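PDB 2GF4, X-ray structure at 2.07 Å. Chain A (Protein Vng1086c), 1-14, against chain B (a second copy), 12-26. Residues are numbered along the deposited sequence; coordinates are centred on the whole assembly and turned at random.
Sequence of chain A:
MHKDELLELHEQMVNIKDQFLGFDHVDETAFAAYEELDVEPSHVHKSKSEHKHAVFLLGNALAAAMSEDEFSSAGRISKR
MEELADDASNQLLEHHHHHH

Chain A (1-14) MHKDELLELHEQMV
Chain B (12-26) QMVNIKDQFLGFDHV

Two copies of Vng1086c meet here through helices that run almost exactly antiparallel: the axes of A 3-14 and B 12-21 make 177° and approach to 10.5 Å. The register follows from three CA pairs, A:Met1 CA to B:Asp24 CA at 4.7 Å, A:Leu9 CA to B:Phe20 CA at 7.3 Å and A:Gln12 CA to B:Ile16 CA at 7.1 Å, and the contact buries 683 Å² in all.

Chain A begins with selenomethionine A:Met1 (psi 120°; chi1 t, chi2 t, chi3 p). Its N donates to B:Asp24 O at 2.9 Å and to a water at 2.7 Å; the same water donates to B:Asp24 OD2 at 3.1 Å, so the terminus is tied to both backbone and carboxylate of one residue. A:Met1 SE lies 3.6 Å from B:Phe23 CD2, approaching the ring obliquely, 61° off its normal.

A:His2 (phi/psi -70/164°, chi1 m) takes the N-cap position, and helical torsions follow from A:Lys3. Its NE2 comes within 3.3 Å of B:Asp24 OD2, but the angle is too poor for a hydrogen bond.

A:Glu5 (chi1 m, chi2 t, chi3 -39°) points toward chain B and does three things. Its OE1 accepts from A:His2 N at 2.7 Å within its own chain. Across the contact, B:Asp24 N donates to A:Glu5 OE1 at 3.2 Å with a 167° angle, and weakly to A:Glu5 OE2 at 3.1 Å and 134°. A:Glu5 CB sits over a face of B:Phe23, 3.4 Å from the ring centroid and 17° off the normal, a CH-pi contact. B:Phe23 (phi/psi -78/171°, chi1 m, chi2 -25°) has left the helical conformation.

One turn on, A:Glu8 O receives a weak bond from B:Gln19 NE2 at 3.4 Å and 159°. B:Gln19 reaches it extended, with chi1 and chi2 both t.

A:Leu9 (chi1 t, chi2 p) bridges three apolar partners: its CB is 3.9 Å from B:Phe23 CE2 at the ring edge, its CD1 3.9 Å from B:Ile16 CG2, and its CD2 4.4 Å from B:Phe20 CD1, again at the edge.

A:Gln12 (chi1 m, chi2 m) points its CA-to-CB bond toward chain B while its end leads away; CB packs 3.5 Å from B:Ile16 CD1. The B:Ile16 side chain is m, m.

Selenomethionine A:Met13, m at all three chi angles like B:Met13, curls its end nearer: A:Met13 SE lies 3.9 Å from B:Ile16 CD1 and 3.8 Å from B:Met13 SE, pairing the same residue of both copies.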

HETATM    1  N   MSE A   1       7.005 -10.964  17.565  1.00 38.90           N
HETATM    2  CA  MSE A   1       8.059 -11.408  16.610  1.00 38.25           C
HETATM    3  C   MSE A   1       9.447 -11.097  17.168  1.00 36.59           C
HETATM    4  O   MSE A   1       9.775  -9.946  17.435  1.00 34.96           O
HETATM    5  CB  MSE A   1       7.854 -10.716  15.257  1.00 49.03           C
HETATM    6  CG  MSE A   1       8.932 -10.998  14.224  1.00 51.99           C
HETATM    7 SE   MSE A   1       8.379 -10.487  12.437  1.00 57.68          SE
HETATM    8  CE  MSE A   1       7.972  -8.631  12.779  1.00 54.25           C
ATOM      9  N   HIS A   2      10.256 -12.134  17.351  1.00 31.49           N
ATOM     10  CA  HIS A   2      11.606 -11.965  17.889  1.00 31.37           C
ATOM     11  C   HIS A   2      12.542 -11.261  16.913  1.00 30.05           C
ATOM     12  O   HIS A   2      12.238 -11.160  15.725  1.00 29.07           O
ATOM     13  CB  HIS A   2      12.181 -13.327  18.264  1.00 56.66           C
ATOM     14  CG  HIS A   2      11.445 -13.992  19.383  1.00 58.23           C
ATOM     15  ND1 HIS A   2      11.240 -13.380  20.601  1.00 58.62           N
ATOM     16  CD2 HIS A   2      10.831 -15.197  19.457  1.00 59.13           C
ATOM     17  CE1 HIS A   2      10.527 -14.178  21.376  1.00 59.39           C
ATOM     18  NE2 HIS A   2      10.266 -15.287  20.706  1.00 59.85           N
ATOM     19  N   LYS A   3      13.676 -10.768  17.407  1.00 37.28           N
ATOM     20  CA  LYS A   3      14.608 -10.089  16.518  1.00 36.34           C
ATOM     21  C   LYS A   3      15.235 -11.071  15.531  1.00 35.82           C
ATOM     22  O   LYS A   3      15.338 -10.765  14.343  1.00 34.92           O
ATOM     23  CB  LYS A   3      15.699  -9.342  17.291  1.00 38.79           C
ATOM     24  CG  LYS A   3      16.576  -8.511  16.353  1.00 39.73           C
ATOM     25  CD  LYS A   3      17.460  -7.491  17.056  1.00 39.66           C
ATOM     26  CE  LYS A   3      18.238  -6.681  16.022  1.00 39.12           C
ATOM     27  NZ  LYS A   3      19.097  -5.625  16.623  1.00 39.53           N
ATOM     28  N   ASP A   4      15.659 -12.243  16.002  1.00 36.25           N
ATOM     29  CA  ASP A   4      16.224 -13.235  15.061  1.00 38.77           C
ATOM     30  C   ASP A   4      15.189 -13.641  13.981  1.00 35.23           C
ATOM     31  O   ASP A   4      15.586 -13.987  12.866  1.00 32.00           O
ATOM     32  CB  ASP A   4      16.655 -14.479  15.819  1.00 44.24           C
ATOM     33  CG  ASP A   4      17.945 -14.266  16.598  1.00 55.13           C
ATOM     34  OD1 ASP A   4      18.496 -13.144  16.565  1.00 60.98           O
ATOM     35  OD2 ASP A   4      18.415 -15.210  17.247  1.00 60.84           O
ATOM     36  N   GLU A   5      13.894 -13.670  14.301  1.00 31.07           N
ATOM     37  CA  GLU A   5      12.895 -14.028  13.280  1.00 30.42           C
ATOM     38  C   GLU A   5      12.811 -12.867  12.284  1.00 28.60           C
ATOM     39  O   GLU A   5      12.730 -13.098  11.084  1.00 29.61           O
ATOM     40  CB  GLU A   5      11.521 -14.251  13.915  1.00 34.01           C
ATOM     41  CG  GLU A   5      11.491 -15.456  14.857  1.00 34.88           C
ATOM     42  CD  GLU A   5      10.218 -15.548  15.681  1.00 36.43           C
ATOM     43  OE1 GLU A   5       9.671 -14.522  16.155  1.00 37.06           O
ATOM     44  OE2 GLU A   5       9.750 -16.679  15.909  1.00 37.76           O
ATOM     45  N   LEU A   6      12.829 -11.627  12.754  1.00 26.68           N
ATOM     46  CA  LEU A   6      12.741 -10.494  11.839  1.00 26.73           C
ATOM     47  C   LEU A   6      13.966 -10.403  10.926  1.00 26.50           C
ATOM     48  O   LEU A   6      13.821 -10.038   9.755  1.00 23.58           O
ATOM     49  CB  LEU A   6      12.578  -9.240  12.673  1.00 27.82           C
ATOM     50  CG  LEU A   6      12.393  -7.876  12.003  1.00 29.33           C
ATOM     51  CD1 LEU A   6      11.158  -7.815  11.148  1.00 32.66           C
ATOM     52  CD2 LEU A   6      12.297  -6.878  13.098  1.00 28.05           C
ATOM     53  N   LEU A   7      15.160 -10.701  11.447  1.00 25.46           N
ATOM     54  CA  LEU A   7      16.367 -10.658  10.611  1.00 26.47           C
ATOM     55  C   LEU A   7      16.228 -11.711   9.513  1.00 27.37           C
ATOM     56  O   LEU A   7      16.538 -11.426   8.351  1.00 25.29           O
ATOM     57  CB  LEU A   7      17.628 -10.934  11.456  1.00 24.83           C
ATOM     58  CG  LEU A   7      17.941  -9.776  12.454  1.00 27.78           C
ATOM     59  CD1 LEU A   7      19.079 -10.189  13.337  1.00 27.96           C
ATOM     60  CD2 LEU A   7      18.299  -8.469  11.756  1.00 26.27           C
ATOM     61  N   GLU A   8      15.742 -12.906   9.875  1.00 30.29           N
ATOM     62  CA  GLU A   8      15.563 -13.990   8.914  1.00 35.19           C
ATOM     63  C   GLU A   8      14.516 -13.601   7.876  1.00 31.38           C
ATOM     64  O   GLU A   8      14.663 -13.957   6.705  1.00 27.86           O
ATOM     65  CB  GLU A   8      15.178 -15.274   9.658  1.00 45.60           C
ATOM     66  CG  GLU A   8      16.390 -15.877  10.393  1.00 63.63           C
ATOM     67  CD  GLU A   8      16.048 -17.061  11.287  1.00 73.47           C
ATOM     68  OE1 GLU A   8      15.990 -18.204  10.791  1.00 79.88           O
ATOM     69  OE2 GLU A   8      15.838 -16.854  12.502  1.00 79.29           O
ATOM     70  N   LEU A   9      13.483 -12.868   8.283  1.00 25.53           N
ATOM     71  CA  LEU A   9      12.448 -12.444   7.339  1.00 22.04           C
ATOM     72  C   LEU A   9      13.083 -11.445   6.377  1.00 18.58           C
ATOM     73  O   LEU A   9      12.882 -11.555   5.164  1.00 20.12           O
ATOM     74  CB  LEU A   9      11.298 -11.802   8.111  1.00 17.68           C
ATOM     75  CG  LEU A   9      10.090 -11.353   7.283  1.00 19.63           C
ATOM     76  CD1 LEU A   9       9.484 -12.525   6.611  1.00 20.36           C
ATOM     77  CD2 LEU A   9       9.082 -10.716   8.163  1.00 20.19           C
ATOM     78  N   HIS A  10      13.813 -10.464   6.898  1.00 18.11           N
ATOM     79  CA  HIS A  10      14.487  -9.493   6.053  1.00 18.46           C
ATOM     80  C   HIS A  10      15.445 -10.239   5.069  1.00 20.85           C
ATOM     81  O   HIS A  10      15.410  -9.936   3.873  1.00 19.89           O
ATOM     82  CB  HIS A  10      15.230  -8.523   6.954  1.00 17.79           C
ATOM     83  CG  HIS A  10      15.768  -7.316   6.252  1.00 18.29           C
ATOM     84  ND1 HIS A  10      16.449  -6.314   6.910  1.00 18.42           N
ATOM     85  CD2 HIS A  10      15.758  -6.965   4.945  1.00 15.88           C
ATOM     86  CE1 HIS A  10      16.838  -5.412   6.037  1.00 14.89           C
ATOM     87  NE2 HIS A  10      16.430  -5.779   4.841  1.00 18.02           N
ATOM     88  N   GLU A  11      16.237 -11.221   5.535  1.00 22.58           N
ATOM     89  CA  GLU A  11      17.163 -11.962   4.651  1.00 26.41           C
ATOM     90  C   GLU A  11      16.408 -12.586   3.500  1.00 25.03           C
ATOM     91  O   GLU A  11      16.845 -12.462   2.354  1.00 23.03           O
ATOM     92  CB  GLU A  11      17.870 -13.074   5.431  1.00 31.77           C
ATOM     93  CG  GLU A  11      19.303 -13.361   4.977  1.00 43.88           C
ATOM     94  CD  GLU A  11      20.234 -13.518   6.175  1.00 52.42           C
ATOM     95  OE1 GLU A  11      21.293 -12.851   6.235  1.00 55.30           O
ATOM     96  OE2 GLU A  11      19.891 -14.320   7.076  1.00 55.59           O
ATOM     97  N   GLN A  12      15.289 -13.256   3.784  1.00 23.08           N
ATOM     98  CA  GLN A  12      14.534 -13.891   2.716  1.00 23.96           C
ATOM     99  C   GLN A  12      13.882 -12.877   1.766  1.00 23.63           C
ATOM    100  O   GLN A  12      13.846 -13.133   0.558  1.00 21.74           O
ATOM    101  CB  GLN A  12      13.489 -14.839   3.310  1.00 26.20           C
ATOM    102  CG  GLN A  12      14.097 -16.109   3.923  1.00 30.16           C
ATOM    103  CD  GLN A  12      15.007 -16.872   2.971  1.00 32.01           C
ATOM    104  OE1 GLN A  12      14.778 -16.928   1.767  1.00 33.78           O
ATOM    105  NE2 GLN A  12      16.020 -17.498   3.534  1.00 33.57           N
HETATM  106  N   MSE A  13      13.380 -11.750   2.270  1.00 22.11           N
HETATM  107  CA  MSE A  13      12.778 -10.758   1.381  1.00 21.90           C
HETATM  108  C   MSE A  13      13.858 -10.202   0.473  1.00 21.80           C
HETATM  109  O   MSE A  13      13.540  -9.736  -0.628  1.00 19.69           O
HETATM  110  CB  MSE A  13      12.150  -9.638   2.190  1.00 23.03           C
HETATM  111  CG  MSE A  13      10.784 -10.083   2.739  1.00 24.70           C
HETATM  112 SE   MSE A  13       9.474 -10.562   1.245  1.00 37.21          SE
HETATM  113  CE  MSE A  13       9.153  -8.755   0.294  1.00 28.07           C
ATOM    114  N   VAL A  14      15.116 -10.212   0.911  1.00 21.86           N
ATOM    115  CA  VAL A  14      16.166  -9.719   0.034  1.00 21.69           C
ATOM    116  C   VAL A  14      16.393 -10.812  -1.015  1.00 23.10           C
ATOM    117  O   VAL A  14      16.696 -10.485  -2.178  1.00 22.07           O
ATOM    118  CB  VAL A  14      17.386  -9.376   0.840  1.00 22.48           C
ATOM    119  CG1 VAL A  14      18.552  -9.243  -0.054  1.00 22.24           C
ATOM    120  CG2 VAL A  14      17.125  -8.047   1.508  1.00 20.25           C
TER
ATOM    121  N   GLN B  12       7.939 -18.591  -3.888  1.00 23.08           N
ATOM    122  CA  GLN B  12       8.778 -18.071  -2.821  1.00 23.96           C
ATOM    123  C   GLN B  12       8.015 -17.145  -1.864  1.00 23.63           C
ATOM    124  O   GLN B  12       8.273 -17.194  -0.657  1.00 21.74           O
ATOM    125  CB  GLN B  12       9.998 -17.364  -3.415  1.00 26.20           C
ATOM    126  CG  GLN B  12      11.019 -18.328  -4.036  1.00 30.16           C
ATOM    127  CD  GLN B  12      11.471 -19.432  -3.090  1.00 32.01           C
ATOM    128  OE1 GLN B  12      11.598 -19.235  -1.885  1.00 33.78           O
ATOM    129  NE2 GLN B  12      11.756 -20.585  -3.658  1.00 33.57           N
HETATM  130  N   MSE B  13       7.093 -16.321  -2.361  1.00 22.11           N
HETATM  131  CA  MSE B  13       6.335 -15.448  -1.467  1.00 21.90           C
HETATM  132  C   MSE B  13       5.478 -16.310  -0.560  1.00 21.80           C
HETATM  133  O   MSE B  13       5.135 -15.870   0.544  1.00 19.69           O
HETATM  134  CB  MSE B  13       5.458 -14.505  -2.269  1.00 23.03           C
HETATM  135  CG  MSE B  13       6.297 -13.338  -2.816  1.00 24.70           C
HETATM  136 SE   MSE B  13       7.158 -12.243  -1.320  1.00 37.21          SE
HETATM  137  CE  MSE B  13       5.538 -11.389  -0.360  1.00 28.07           C
ATOM    138  N   VAL B  14       5.103 -17.509  -1.002  1.00 21.86           N
ATOM    139  CA  VAL B  14       4.315 -18.362  -0.126  1.00 21.69           C
ATOM    140  C   VAL B  14       5.289 -18.917   0.918  1.00 23.10           C
ATOM    141  O   VAL B  14       4.889 -19.110   2.081  1.00 22.07           O
ATOM    142  CB  VAL B  14       3.613 -19.416  -0.934  1.00 22.48           C
ATOM    143  CG1 VAL B  14       3.133 -20.489  -0.043  1.00 22.24           C
ATOM    144  CG2 VAL B  14       2.425 -18.759  -1.596  1.00 20.25           C
ATOM    145  N   ASN B  15       6.549 -19.171   0.536  1.00 22.68           N
ATOM    146  CA  ASN B  15       7.528 -19.589   1.549  1.00 25.53           C
ATOM    147  C   ASN B  15       7.653 -18.437   2.569  1.00 24.64           C
ATOM    148  O   ASN B  15       7.746 -18.723   3.758  1.00 26.96           O
ATOM    149  CB  ASN B  15       8.879 -19.870   0.919  1.00 25.09           C
ATOM    150  CG  ASN B  15       8.888 -21.177   0.154  1.00 26.72           C
ATOM    151  OD1 ASN B  15       9.828 -21.485  -0.554  1.00 29.97           O
ATOM    152  ND2 ASN B  15       7.810 -21.959   0.305  1.00 22.93           N
ATOM    153  N   ILE B  16       7.655 -17.158   2.154  1.00 24.42           N
ATOM    154  CA  ILE B  16       7.755 -16.045   3.115  1.00 24.16           C
ATOM    155  C   ILE B  16       6.539 -16.111   4.069  1.00 25.29           C
ATOM    156  O   ILE B  16       6.707 -16.063   5.295  1.00 23.87           O
ATOM    157  CB  ILE B  16       7.768 -14.697   2.354  1.00 24.70           C
ATOM    158  CG1 ILE B  16       9.052 -14.554   1.532  1.00 23.66           C
ATOM    159  CG2 ILE B  16       7.676 -13.582   3.315  1.00 22.60           C
ATOM    160  CD1 ILE B  16      10.210 -14.284   2.309  1.00 24.00           C
ATOM    161  N   LYS B  17       5.327 -16.212   3.515  1.00 25.94           N
ATOM    162  CA  LYS B  17       4.113 -16.303   4.313  1.00 26.09           C
ATOM    163  C   LYS B  17       4.188 -17.398   5.356  1.00 26.46           C
ATOM    164  O   LYS B  17       3.829 -17.157   6.505  1.00 24.56           O
ATOM    165  CB  LYS B  17       2.942 -16.613   3.419  1.00 26.71           C
ATOM    166  CG  LYS B  17       1.751 -16.898   4.254  1.00 26.70           C
ATOM    167  CD  LYS B  17       0.532 -16.546   3.541  1.00 28.34           C
ATOM    168  CE  LYS B  17       0.137 -17.675   2.707  1.00 29.55           C
ATOM    169  NZ  LYS B  17      -0.105 -18.875   3.509  1.00 34.45           N
ATOM    170  N   ASP B  18       4.627 -18.596   4.963  1.00 27.63           N
ATOM    171  CA  ASP B  18       4.698 -19.680   5.928  1.00 29.74           C
ATOM    172  C   ASP B  18       5.723 -19.373   6.989  1.00 30.59           C
ATOM    173  O   ASP B  18       5.470 -19.645   8.163  1.00 30.23           O
ATOM    174  CB  ASP B  18       4.936 -20.982   5.194  1.00 31.54           C
ATOM    175  CG  ASP B  18       3.692 -21.412   4.419  1.00 32.36           C
ATOM    176  OD1 ASP B  18       2.563 -21.029   4.802  1.00 34.10           O
ATOM    177  OD2 ASP B  18       3.800 -22.139   3.429  1.00 36.69           O
ATOM    178  N   GLN B  19       6.859 -18.797   6.587  1.00 30.39           N
ATOM    179  CA  GLN B  19       7.923 -18.370   7.496  1.00 29.51           C
ATOM    180  C   GLN B  19       7.300 -17.414   8.537  1.00 29.47           C
ATOM    181  O   GLN B  19       7.441 -17.649   9.737  1.00 29.10           O
ATOM    182  CB  GLN B  19       8.968 -17.610   6.690  1.00 29.60           C
ATOM    183  CG  GLN B  19      10.184 -17.320   7.497  1.00 30.19           C
ATOM    184  CD  GLN B  19      11.228 -16.519   6.762  1.00 30.85           C
ATOM    185  OE1 GLN B  19      11.041 -16.090   5.621  1.00 26.86           O
ATOM    186  NE2 GLN B  19      12.336 -16.309   7.433  1.00 27.94           N
ATOM    187  N   PHE B  20       6.626 -16.344   8.078  1.00 29.24           N
ATOM    188  CA  PHE B  20       5.994 -15.357   8.958  1.00 29.15           C
ATOM    189  C   PHE B  20       4.995 -16.001   9.931  1.00 29.56           C
ATOM    190  O   PHE B  20       5.052 -15.704  11.125  1.00 28.35           O
ATOM    191  CB  PHE B  20       5.274 -14.302   8.101  1.00 26.86           C
ATOM    192  CG  PHE B  20       4.479 -13.293   8.885  1.00 28.82           C
ATOM    193  CD1 PHE B  20       5.043 -12.100   9.318  1.00 28.89           C
ATOM    194  CD2 PHE B  20       3.141 -13.525   9.161  1.00 29.61           C
ATOM    195  CE1 PHE B  20       4.265 -11.165   9.992  1.00 29.38           C
ATOM    196  CE2 PHE B  20       2.378 -12.588   9.831  1.00 28.35           C
ATOM    197  CZ  PHE B  20       2.939 -11.417  10.246  1.00 29.41           C
ATOM    198  N   LEU B  21       4.117 -16.881   9.436  1.00 29.58           N
ATOM    199  CA  LEU B  21       3.121 -17.499  10.300  1.00 31.42           C
ATOM    200  C   LEU B  21       3.768 -18.368  11.337  1.00 33.81           C
ATOM    201  O   LEU B  21       3.148 -18.696  12.345  1.00 36.52           O
ATOM    202  CB  LEU B  21       2.113 -18.271   9.461  1.00 30.00           C
ATOM    203  CG  LEU B  21       1.234 -17.351   8.595  1.00 27.88           C
ATOM    204  CD1 LEU B  21       0.528 -18.260   7.677  1.00 26.60           C
ATOM    205  CD2 LEU B  21       0.233 -16.517   9.385  1.00 24.84           C
ATOM    206  N   GLY B  22       5.026 -18.732  11.101  1.00 36.23           N
ATOM    207  CA  GLY B  22       5.733 -19.516  12.091  1.00 36.43           C
ATOM    208  C   GLY B  22       6.332 -18.622  13.182  1.00 36.82           C
ATOM    209  O   GLY B  22       6.849 -19.155  14.165  1.00 38.78           O
ATOM    210  N   PHE B  23       6.258 -17.303  13.085  1.00 37.42           N
ATOM    211  CA  PHE B  23       6.882 -16.505  14.136  1.00 38.27           C
ATOM    212  C   PHE B  23       6.100 -16.392  15.434  1.00 40.71           C
ATOM    213  O   PHE B  23       4.950 -16.817  15.557  1.00 40.26           O
ATOM    214  CB  PHE B  23       7.202 -15.102  13.622  1.00 34.37           C
ATOM    215  CG  PHE B  23       8.248 -15.067  12.546  1.00 31.82           C
ATOM    216  CD1 PHE B  23       9.201 -16.072  12.432  1.00 32.02           C
ATOM    217  CD2 PHE B  23       8.301 -14.015  11.666  1.00 31.02           C
ATOM    218  CE1 PHE B  23      10.157 -16.010  11.433  1.00 31.75           C
ATOM    219  CE2 PHE B  23       9.251 -13.965  10.684  1.00 30.83           C
ATOM    220  CZ  PHE B  23      10.180 -14.953  10.571  1.00 30.19           C
ATOM    221  N   ASP B  24       6.775 -15.837  16.419  1.00 45.60           N
ATOM    222  CA  ASP B  24       6.192 -15.630  17.715  1.00 49.77           C
ATOM    223  C   ASP B  24       5.193 -14.500  17.695  1.00 48.47           C
ATOM    224  O   ASP B  24       5.474 -13.417  17.174  1.00 47.04           O
ATOM    225  CB  ASP B  24       7.260 -15.229  18.685  1.00 55.60           C
ATOM    226  CG  ASP B  24       6.914 -15.606  20.077  1.00 63.00           C
ATOM    227  OD1 ASP B  24       6.558 -16.778  20.267  1.00 67.63           O
ATOM    228  OD2 ASP B  24       6.987 -14.774  20.992  1.00 67.92           O
ATOM    229  N   HIS B  25       4.041 -14.729  18.298  1.00 48.12           N
ATOM    230  CA  HIS B  25       3.067 -13.673  18.381  1.00 49.30           C
ATOM    231  C   HIS B  25       2.847 -12.855  17.153  1.00 44.66           C
ATOM    232  O   HIS B  25       2.985 -11.631  17.184  1.00 43.44           O
ATOM    233  CB  HIS B  25       3.430 -12.747  19.524  1.00 58.04           C
ATOM    234  CG  HIS B  25       3.138 -13.330  20.870  1.00 68.92           C
ATOM    235  ND1 HIS B  25       3.705 -14.505  21.306  1.00 73.62           N
ATOM    236  CD2 HIS B  25       2.321 -12.911  21.862  1.00 73.51           C
ATOM    237  CE1 HIS B  25       3.256 -14.782  22.514  1.00 76.75           C
ATOM    238  NE2 HIS B  25       2.414 -13.832  22.872  1.00 76.78           N
ATOM    239  N   VAL B  26       2.497 -13.514  16.071  1.00 39.91           N
ATOM    240  CA  VAL B  26       2.219 -12.781  14.856  1.00 35.69           C
ATOM    241  C   VAL B  26       0.727 -12.797  14.560  1.00 34.73           C
ATOM    242  O   VAL B  26      -0.034 -13.576  15.142  1.00 32.27           O
ATOM    243  CB  VAL B  26       2.933 -13.388  13.669  1.00 34.07           C
ATOM    244  CG1 VAL B  26       4.379 -13.205  13.829  1.00 32.33           C
ATOM    245  CG2 VAL B  26       2.678 -14.830  13.605  1.00 30.41           C
TER
HETATM  246  O   HOH W   1       7.582 -11.899  20.012  1.00 61.63           O